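Local coordinates for protein protease LasA (Pseudomonas aeruginosa, PDB 3IT5) that cleaves glycine-rich substrates as a zinc metalloendopeptidase, cutting the pentaglycine cross-links of staphylococcal peptidoglycan and contributing to the breakdown of host elastin, at residues A[75-80]-A[123-128]. Residues are numbered along the deposited sequence; the frame is centred on the assembly and turned at random.
Sequences WATNYY and FSLLYN
Ala76 and Leu126 exchange two backbone hydrogen bonds, and Asn78 and Ser124 two more, joining 75-80 and 123-127 as antiparallel neighbours. All four are nearly straight at the hydrogen, but the Ala76 N to Leu126 O bond (2.9 Å) differs in having its donor well above the carbonyl plane, 61° out of it. Leu126 O also lies 3.1 Å from Trp75 CE3.

Aromatic contacts dominate the face carrying Trp75, Thr77, Tyr79, Phe123, Leu125 and Tyr127. Tyr127 turns a ring edge onto the indole face, with CD1 over its centre and 3.4 Å from Trp75 CD2, an edge-to-face pair with planes at 51°. Its CB adds a CH-pi contact over the six-membered ring. Leu125 CD1 reaches Trp75 CE3 at 3.9 Å. At the far end, Phe123 has CG anti to its backbone N (chi1 165°), which sets its ring beside Tyr79 and against Thr77. The Phe123 and Tyr79 side chains run side by side with their rings oblique to each other, Phe123 CD1 3.5 Å from Tyr79 CE2. Thr77 CG2 touches CE1 and CZ of Phe123. Thr77 OG1 and Tyr79 OH share a 2.7 Å hydrogen bond, and the Tyr79 hydroxyl also bonds to Ala54 N.

On the reverse face, Leu126 CD1 packs against Asn78 CB at 3.6 Å. A water bridges Asn78 ND2 and Ser124 OG, 2.6 Å from the latter. Arg68 binds Asn78 OD1 and Gln66 binds ND2, while Ser34 and Asn25 hold the Ser124 hydroxyl, so both buried polar side chains are well satisfied.

The pair lies within the antiparallel sheet of the M23 peptidase domain. Ser124 lies two residues past the zinc ligand His122, and its side chain comes close to that histidine's. Strand 66-70 borders 75-83 on one side, and strand 34-38, bearing the zinc ligand Asp36, borders 121-127 on the other.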
ATOM      1  N   TRP A  75       2.062 -14.646  -3.346  1.00  6.57           N
ATOM      2  CA  TRP A  75       1.991 -13.351  -2.664  1.00  6.06           C
ATOM      3  C   TRP A  75       1.856 -12.217  -3.668  1.00  5.87           C
ATOM      4  O   TRP A  75       2.610 -12.138  -4.640  1.00  5.59           O
ATOM      5  CB  TRP A  75       3.222 -13.125  -1.776  1.00  6.26           C
ATOM      6  CG  TRP A  75       3.198 -13.917  -0.497  1.00  6.85           C
ATOM      7  CD1 TRP A  75       4.006 -14.965  -0.164  1.00  7.25           C
ATOM      8  CD2 TRP A  75       2.318 -13.720   0.618  1.00  7.11           C
ATOM      9  NE1 TRP A  75       3.681 -15.438   1.088  1.00  7.40           N
ATOM     10  CE2 TRP A  75       2.648 -14.692   1.589  1.00  7.71           C
ATOM     11  CE3 TRP A  75       1.280 -12.820   0.889  1.00  7.47           C
ATOM     12  CZ2 TRP A  75       1.975 -14.790   2.814  1.00  8.18           C
ATOM     13  CZ3 TRP A  75       0.612 -12.918   2.108  1.00  7.93           C
ATOM     14  CH2 TRP A  75       0.961 -13.898   3.053  1.00  7.56           C
ATOM     15  N   ALA A  76       0.883 -11.343  -3.433  1.00  5.46           N
ATOM     16  CA  ALA A  76       0.598 -10.263  -4.368  1.00  5.09           C
ATOM     17  C   ALA A  76       0.198  -8.988  -3.648  1.00  4.89           C
ATOM     18  O   ALA A  76      -0.256  -9.017  -2.505  1.00  4.70           O
ATOM     19  CB  ALA A  76      -0.497 -10.682  -5.351  1.00  4.98           C
ATOM     20  N   THR A  77       0.358  -7.864  -4.332  1.00  4.78           N
ATOM     21  CA  THR A  77      -0.086  -6.590  -3.787  1.00  4.52           C
ATOM     22  C   THR A  77      -1.015  -5.883  -4.766  1.00  4.52           C
ATOM     23  O   THR A  77      -0.802  -5.917  -5.978  1.00  4.36           O
ATOM     24  CB  THR A  77       1.101  -5.688  -3.394  1.00  4.44           C
ATOM     25  OG1 THR A  77       2.084  -5.699  -4.437  1.00  4.29           O
ATOM     26  CG2 THR A  77       1.738  -6.181  -2.101  1.00  4.05           C
ATOM     27  N   ASN A  78      -2.061  -5.269  -4.227  1.00  4.63           N
ATOM     28  CA  ASN A  78      -2.997  -4.503  -5.034  1.00  4.81           C
ATOM     29  C   ASN A  78      -2.848  -3.006  -4.794  1.00  4.65           C
ATOM     30  O   ASN A  78      -2.535  -2.574  -3.686  1.00  5.04           O
ATOM     31  CB  ASN A  78      -4.431  -4.951  -4.757  1.00  4.49           C
ATOM     32  CG  ASN A  78      -5.353  -4.693  -5.928  1.00  4.92           C
ATOM     33  OD1 ASN A  78      -5.317  -5.410  -6.930  1.00  4.58           O
ATOM     34  ND2 ASN A  78      -6.184  -3.662  -5.811  1.00  4.45           N
ATOM     35  N   TYR A  79      -3.080  -2.225  -5.846  1.00  4.68           N
ATOM     36  CA  TYR A  79      -2.890  -0.781  -5.823  1.00  4.34           C
ATOM     37  C   TYR A  79      -4.101  -0.130  -6.483  1.00  4.56           C
ATOM     38  O   TYR A  79      -4.304  -0.262  -7.691  1.00  4.46           O
ATOM     39  CB  TYR A  79      -1.604  -0.393  -6.566  1.00  4.06           C
ATOM     40  CG  TYR A  79      -0.375  -1.133  -6.086  1.00  4.16           C
ATOM     41  CD1 TYR A  79      -0.113  -2.445  -6.506  1.00  3.57           C
ATOM     42  CD2 TYR A  79       0.520  -0.532  -5.210  1.00  2.96           C
ATOM     43  CE1 TYR A  79       0.997  -3.130  -6.056  1.00  3.00           C
ATOM     44  CE2 TYR A  79       1.643  -1.209  -4.763  1.00  3.53           C
ATOM     45  CZ  TYR A  79       1.874  -2.506  -5.184  1.00  3.31           C
ATOM     46  OH  TYR A  79       2.991  -3.176  -4.740  1.00  3.87           O
ATOM     47  N   TYR A  80      -4.915   0.553  -5.682  1.00  4.56           N
ATOM     48  CA  TYR A  80      -6.116   1.200  -6.193  1.00  4.78           C
ATOM     49  C   TYR A  80      -6.027   2.703  -5.960  1.00  4.88           C
ATOM     50  O   TYR A  80      -5.164   3.173  -5.209  1.00  4.70           O
ATOM     51  CB  TYR A  80      -7.382   0.585  -5.564  1.00  4.92           C
ATOM     52  CG  TYR A  80      -8.686   1.014  -6.217  1.00  4.68           C
ATOM     53  CD1 TYR A  80      -8.882   0.878  -7.594  1.00  4.60           C
ATOM     54  CD2 TYR A  80      -9.727   1.540  -5.456  1.00  4.30           C
ATOM     55  CE1 TYR A  80     -10.082   1.269  -8.193  1.00  4.56           C
ATOM     56  CE2 TYR A  80     -10.934   1.934  -6.049  1.00  4.21           C
ATOM     57  CZ  TYR A  80     -11.099   1.799  -7.409  1.00  3.70           C
ATOM     58  OH  TYR A  80     -12.281   2.188  -7.987  1.00  3.50           O
ATOM     59  N   PHE A 123      -3.897   0.239  -0.690  1.00  3.95           N
ATOM     60  CA  PHE A 123      -2.858  -0.766  -0.949  1.00  3.93           C
ATOM     61  C   PHE A 123      -3.153  -2.069  -0.200  1.00  3.85           C
ATOM     62  O   PHE A 123      -3.227  -2.076   1.026  1.00  3.90           O
ATOM     63  CB  PHE A 123      -1.497  -0.165  -0.560  1.00  3.81           C
ATOM     64  CG  PHE A 123      -0.382  -1.162  -0.428  1.00  4.26           C
ATOM     65  CD1 PHE A 123       0.234  -1.695  -1.556  1.00  4.23           C
ATOM     66  CD2 PHE A 123       0.093  -1.528   0.830  1.00  4.35           C
ATOM     67  CE1 PHE A 123       1.287  -2.599  -1.434  1.00  4.13           C
ATOM     68  CE2 PHE A 123       1.147  -2.436   0.963  1.00  4.10           C
ATOM     69  CZ  PHE A 123       1.742  -2.972  -0.170  1.00  4.39           C
ATOM     70  N   SER A 124      -3.312  -3.165  -0.943  1.00  4.08           N
ATOM     71  CA  SER A 124      -3.801  -4.435  -0.376  1.00  4.36           C
ATOM     72  C   SER A 124      -2.852  -5.625  -0.528  1.00  4.39           C
ATOM     73  O   SER A 124      -2.166  -5.760  -1.539  1.00  4.55           O
ATOM     74  CB  SER A 124      -5.145  -4.808  -1.001  1.00  4.27           C
ATOM     75  OG  SER A 124      -6.045  -3.716  -0.977  1.00  4.53           O
ATOM     76  N   LEU A 125      -2.860  -6.500   0.474  1.00  4.58           N
ATOM     77  CA  LEU A 125      -2.055  -7.717   0.476  1.00  4.66           C
ATOM     78  C   LEU A 125      -2.875  -8.932   0.046  1.00  4.88           C
ATOM     79  O   LEU A 125      -3.940  -9.209   0.608  1.00  4.66           O
ATOM     80  CB  LEU A 125      -1.439  -7.952   1.863  1.00  4.58           C
ATOM     81  CG  LEU A 125      -0.449  -9.105   2.087  1.00  4.22           C
ATOM     82  CD1 LEU A 125       0.832  -8.936   1.277  1.00  2.60           C
ATOM     83  CD2 LEU A 125      -0.125  -9.215   3.575  1.00  4.51           C
ATOM     84  N   LEU A 126      -2.361  -9.653  -0.946  1.00  5.26           N
ATOM     85  CA  LEU A 126      -3.016 -10.846  -1.472  1.00  5.88           C
ATOM     86  C   LEU A 126      -2.121 -12.079  -1.437  1.00  6.51           C
ATOM     87  O   LEU A 126      -0.913 -11.982  -1.208  1.00  6.38           O
ATOM     88  CB  LEU A 126      -3.513 -10.612  -2.904  1.00  5.87           C
ATOM     89  CG  LEU A 126      -4.646  -9.600  -3.094  1.00  5.68           C
ATOM     90  CD1 LEU A 126      -4.104  -8.176  -3.183  1.00  5.10           C
ATOM     91  CD2 LEU A 126      -5.439  -9.946  -4.340  1.00  5.85           C
ATOM     92  N   TYR A 127      -2.739 -13.237  -1.654  1.00  7.20           N
ATOM     93  CA  TYR A 127      -2.029 -14.504  -1.763  1.00  7.75           C
ATOM     94  C   TYR A 127      -2.882 -15.446  -2.588  1.00  7.91           C
ATOM     95  O   TYR A 127      -4.037 -15.703  -2.243  1.00  8.00           O
ATOM     96  CB  TYR A 127      -1.745 -15.095  -0.377  1.00  7.90           C
ATOM     97  CG  TYR A 127      -0.854 -16.316  -0.395  1.00  8.41           C
ATOM     98  CD1 TYR A 127       0.501 -16.210  -0.713  1.00  9.01           C
ATOM     99  CD2 TYR A 127      -1.366 -17.578  -0.094  1.00  8.86           C
ATOM    100  CE1 TYR A 127       1.326 -17.334  -0.729  1.00  9.59           C
ATOM    101  CE2 TYR A 127      -0.552 -18.708  -0.112  1.00  9.41           C
ATOM    102  CZ  TYR A 127       0.794 -18.577  -0.429  1.00  9.30           C
ATOM    103  OH  TYR A 127       1.605 -19.687  -0.447  1.00  9.00           O
ATOM    104  N   ASN A 128      -2.316 -15.930  -3.694  1.00  8.08           N
ATOM    105  CA  ASN A 128      -3.023 -16.787  -4.651  1.00  8.18           C
ATOM    106  C   ASN A 128      -4.331 -16.192  -5.191  1.00  8.28           C
ATOM    107  O   ASN A 128      -5.258 -16.921  -5.563  1.00  8.37           O
ATOM    108  CB  ASN A 128      -3.234 -18.194  -4.070  1.00  8.16           C
ATOM    109  CG  ASN A 128      -1.942 -18.992  -3.987  1.00  8.45           C
ATOM    110  OD1 ASN A 128      -1.023 -18.794  -4.788  1.00  8.74           O
ATOM    111  ND2 ASN A 128      -1.867 -19.904  -3.028  1.00  8.19           N
TER
HETATM  112  O   HOH W   1      -5.630  -2.326  -3.187  1.00  3.60           O